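Outer membrane protein TP0453 (Treponema pallidum, PDB 3K8H) alters membrane permeability at acidic pH and might be involved in ligand transport. Local coordinates at residues 205-210 and 233-238. Residues are numbered along the deposited sequence; the frame is centred on the assembly and turned at random.
Sequences SLQLGN and GDRLII
Leu206 and Leu236 face each other as a hydrogen-bonded antiparallel pair where the end of strand 199-207 meets the start of strand 235-244, two neighbouring strands in the U-shaped beta-half-barrel. Leu206 N gives its hydrogen to Leu236 O at 2.9 Å, and Leu236 N returns a straighter bond (166°) to Leu206 O. Past the last bridge a third bond, Leu208 N to Asp234 O at 2.7 Å, keeps the chains together as the chain leaves strand 199-207.

Leucines suit the face carrying Leu206 and Leu236, which is apolar: Leu206 also packs on Met189 and Leu186, Leu236 on Ile229. Leu208 adds to it. Its CB lies 3.4 Å from Asp234 O, its CG sits over the face of that carbonyl, 3.6 Å from the oxygen, CD1 stays near the same atom, and CD2 touches Leu236 CB at 4.0 Å.

The face carrying Ser205, Gln207 and Arg235, with Ile237 beside them, is more polar, and Arg235 suits it because its long aliphatic stem can pack: Arg235 CG lies 3.9 Å from Gln207 CD. A bend at chi3 (53°) then turns the chain, and the guanidinium presents its edge to Ser205, whose CB lies 4.0 Å from Arg235 NE, a buried nitrogen without a polar partner.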
loop_
_atom_site.group_PDB
_atom_site.type_symbol
_atom_site.label_atom_id
_atom_site.label_comp_id
_atom_site.label_asym_id
_atom_site.label_seq_id
_atom_site.Cartn_x
_atom_site.Cartn_y
_atom_site.Cartn_z
ATOM N N SER A 205 -14.126 14.215 4.401
ATOM C CA SER A 205 -15.411 13.543 4.435
ATOM C C SER A 205 -16.098 13.708 3.096
ATOM O O SER A 205 -15.987 14.748 2.460
ATOM C CB SER A 205 -16.305 14.059 5.562
ATOM O OG SER A 205 -16.231 15.452 5.649
ATOM N N LEU A 206 -16.814 12.669 2.688
ATOM C CA LEU A 206 -17.426 12.604 1.385
ATOM C C LEU A 206 -18.879 12.167 1.571
ATOM O O LEU A 206 -19.147 11.112 2.145
ATOM C CB LEU A 206 -16.643 11.602 0.528
ATOM C CG LEU A 206 -17.184 11.133 -0.825
ATOM C CD1 LEU A 206 -17.306 12.281 -1.837
ATOM C CD2 LEU A 206 -16.314 10.011 -1.370
ATOM N N GLN A 207 -19.814 12.995 1.116
ATOM C CA GLN A 207 -21.224 12.635 1.152
ATOM C C GLN A 207 -21.426 11.459 0.213
ATOM O O GLN A 207 -20.929 11.472 -0.913
ATOM C CB GLN A 207 -22.108 13.820 0.734
ATOM C CG GLN A 207 -22.095 15.008 1.700
ATOM C CD GLN A 207 -22.967 14.802 2.949
ATOM O OE1 GLN A 207 -23.693 13.804 3.073
ATOM N NE2 GLN A 207 -22.904 15.759 3.877
ATOM N N LEU A 208 -22.141 10.440 0.684
ATOM C CA LEU A 208 -22.367 9.217 -0.094
ATOM C C LEU A 208 -23.704 9.181 -0.844
ATOM O O LEU A 208 -23.777 8.670 -1.969
ATOM C CB LEU A 208 -22.257 7.980 0.803
ATOM C CG LEU A 208 -20.925 7.644 1.482
ATOM C CD1 LEU A 208 -21.112 6.461 2.427
ATOM C CD2 LEU A 208 -19.808 7.360 0.469
ATOM N N GLY A 209 -24.753 9.715 -0.218
ATOM C CA GLY A 209 -26.126 9.517 -0.693
ATOM C C GLY A 209 -26.633 8.104 -0.413
ATOM O O GLY A 209 -26.170 7.440 0.523
ATOM N N ASN A 210 -27.583 7.645 -1.228
ATOM C CA ASN A 210 -28.113 6.278 -1.141
ATOM C C ASN A 210 -27.082 5.187 -1.479
ATOM O O ASN A 210 -27.374 3.989 -1.359
ATOM C CB ASN A 210 -29.359 6.119 -2.024
ATOM C CG ASN A 210 -30.658 6.352 -1.263
ATOM O OD1 ASN A 210 -30.746 7.223 -0.393
ATOM N ND2 ASN A 210 -31.682 5.570 -1.599
ATOM N N GLY A 233 -22.931 8.332 9.450
ATOM C CA GLY A 233 -24.190 8.594 8.750
ATOM C C GLY A 233 -24.101 8.200 7.287
ATOM O O GLY A 233 -23.947 7.017 6.965
ATOM N N ASP A 234 -24.208 9.194 6.407
ATOM C CA ASP A 234 -23.978 9.003 4.969
ATOM C C ASP A 234 -22.739 9.794 4.517
ATOM O O ASP A 234 -22.634 10.224 3.366
ATOM C CB ASP A 234 -25.224 9.381 4.153
ATOM C CG ASP A 234 -25.596 10.853 4.285
ATOM O OD1 ASP A 234 -26.071 11.434 3.280
ATOM O OD2 ASP A 234 -25.411 11.430 5.385
ATOM N N ARG A 235 -21.814 9.971 5.459
ATOM C CA ARG A 235 -20.525 10.611 5.232
ATOM C C ARG A 235 -19.407 9.595 5.453
ATOM O O ARG A 235 -19.324 8.975 6.517
ATOM C CB ARG A 235 -20.332 11.765 6.212
ATOM C CG ARG A 235 -20.649 13.139 5.672
ATOM C CD ARG A 235 -20.822 14.124 6.819
ATOM N NE ARG A 235 -19.672 14.107 7.724
ATOM C CZ ARG A 235 -19.730 14.355 9.032
ATOM N NH1 ARG A 235 -20.890 14.634 9.619
ATOM N NH2 ARG A 235 -18.618 14.315 9.758
ATOM N N LEU A 236 -18.559 9.420 4.444
ATOM C CA LEU A 236 -17.370 8.590 4.577
ATOM C C LEU A 236 -16.226 9.473 5.060
ATOM O O LEU A 236 -15.999 10.549 4.514
ATOM C CB LEU A 236 -17.039 7.910 3.245
ATOM C CG LEU A 236 -15.673 7.227 3.069
ATOM C CD1 LEU A 236 -15.404 6.208 4.157
ATOM C CD2 LEU A 236 -15.568 6.586 1.689
ATOM N N ILE A 237 -15.537 9.025 6.103
ATOM C CA ILE A 237 -14.445 9.785 6.711
ATOM C C ILE A 237 -13.132 9.015 6.662
ATOM O O ILE A 237 -13.064 7.846 7.037
ATOM C CB ILE A 237 -14.767 10.186 8.169
ATOM C CG1 ILE A 237 -15.911 11.210 8.184
ATOM C CG2 ILE A 237 -13.525 10.765 8.865
ATOM C CD1 ILE A 237 -16.630 11.303 9.494
ATOM N N ILE A 238 -12.101 9.692 6.172
ATOM C CA ILE A 238 -10.757 9.164 6.113
ATOM C C ILE A 238 -9.880 10.136 6.871
ATOM O O ILE A 238 -9.929 11.329 6.615
ATOM C CB ILE A 238 -10.266 9.059 4.650
ATOM C CG1 ILE A 238 -11.171 8.122 3.837
ATOM C CG2 ILE A 238 -8.797 8.627 4.584
ATOM C CD1 ILE A 238 -10.979 8.241 2.341
#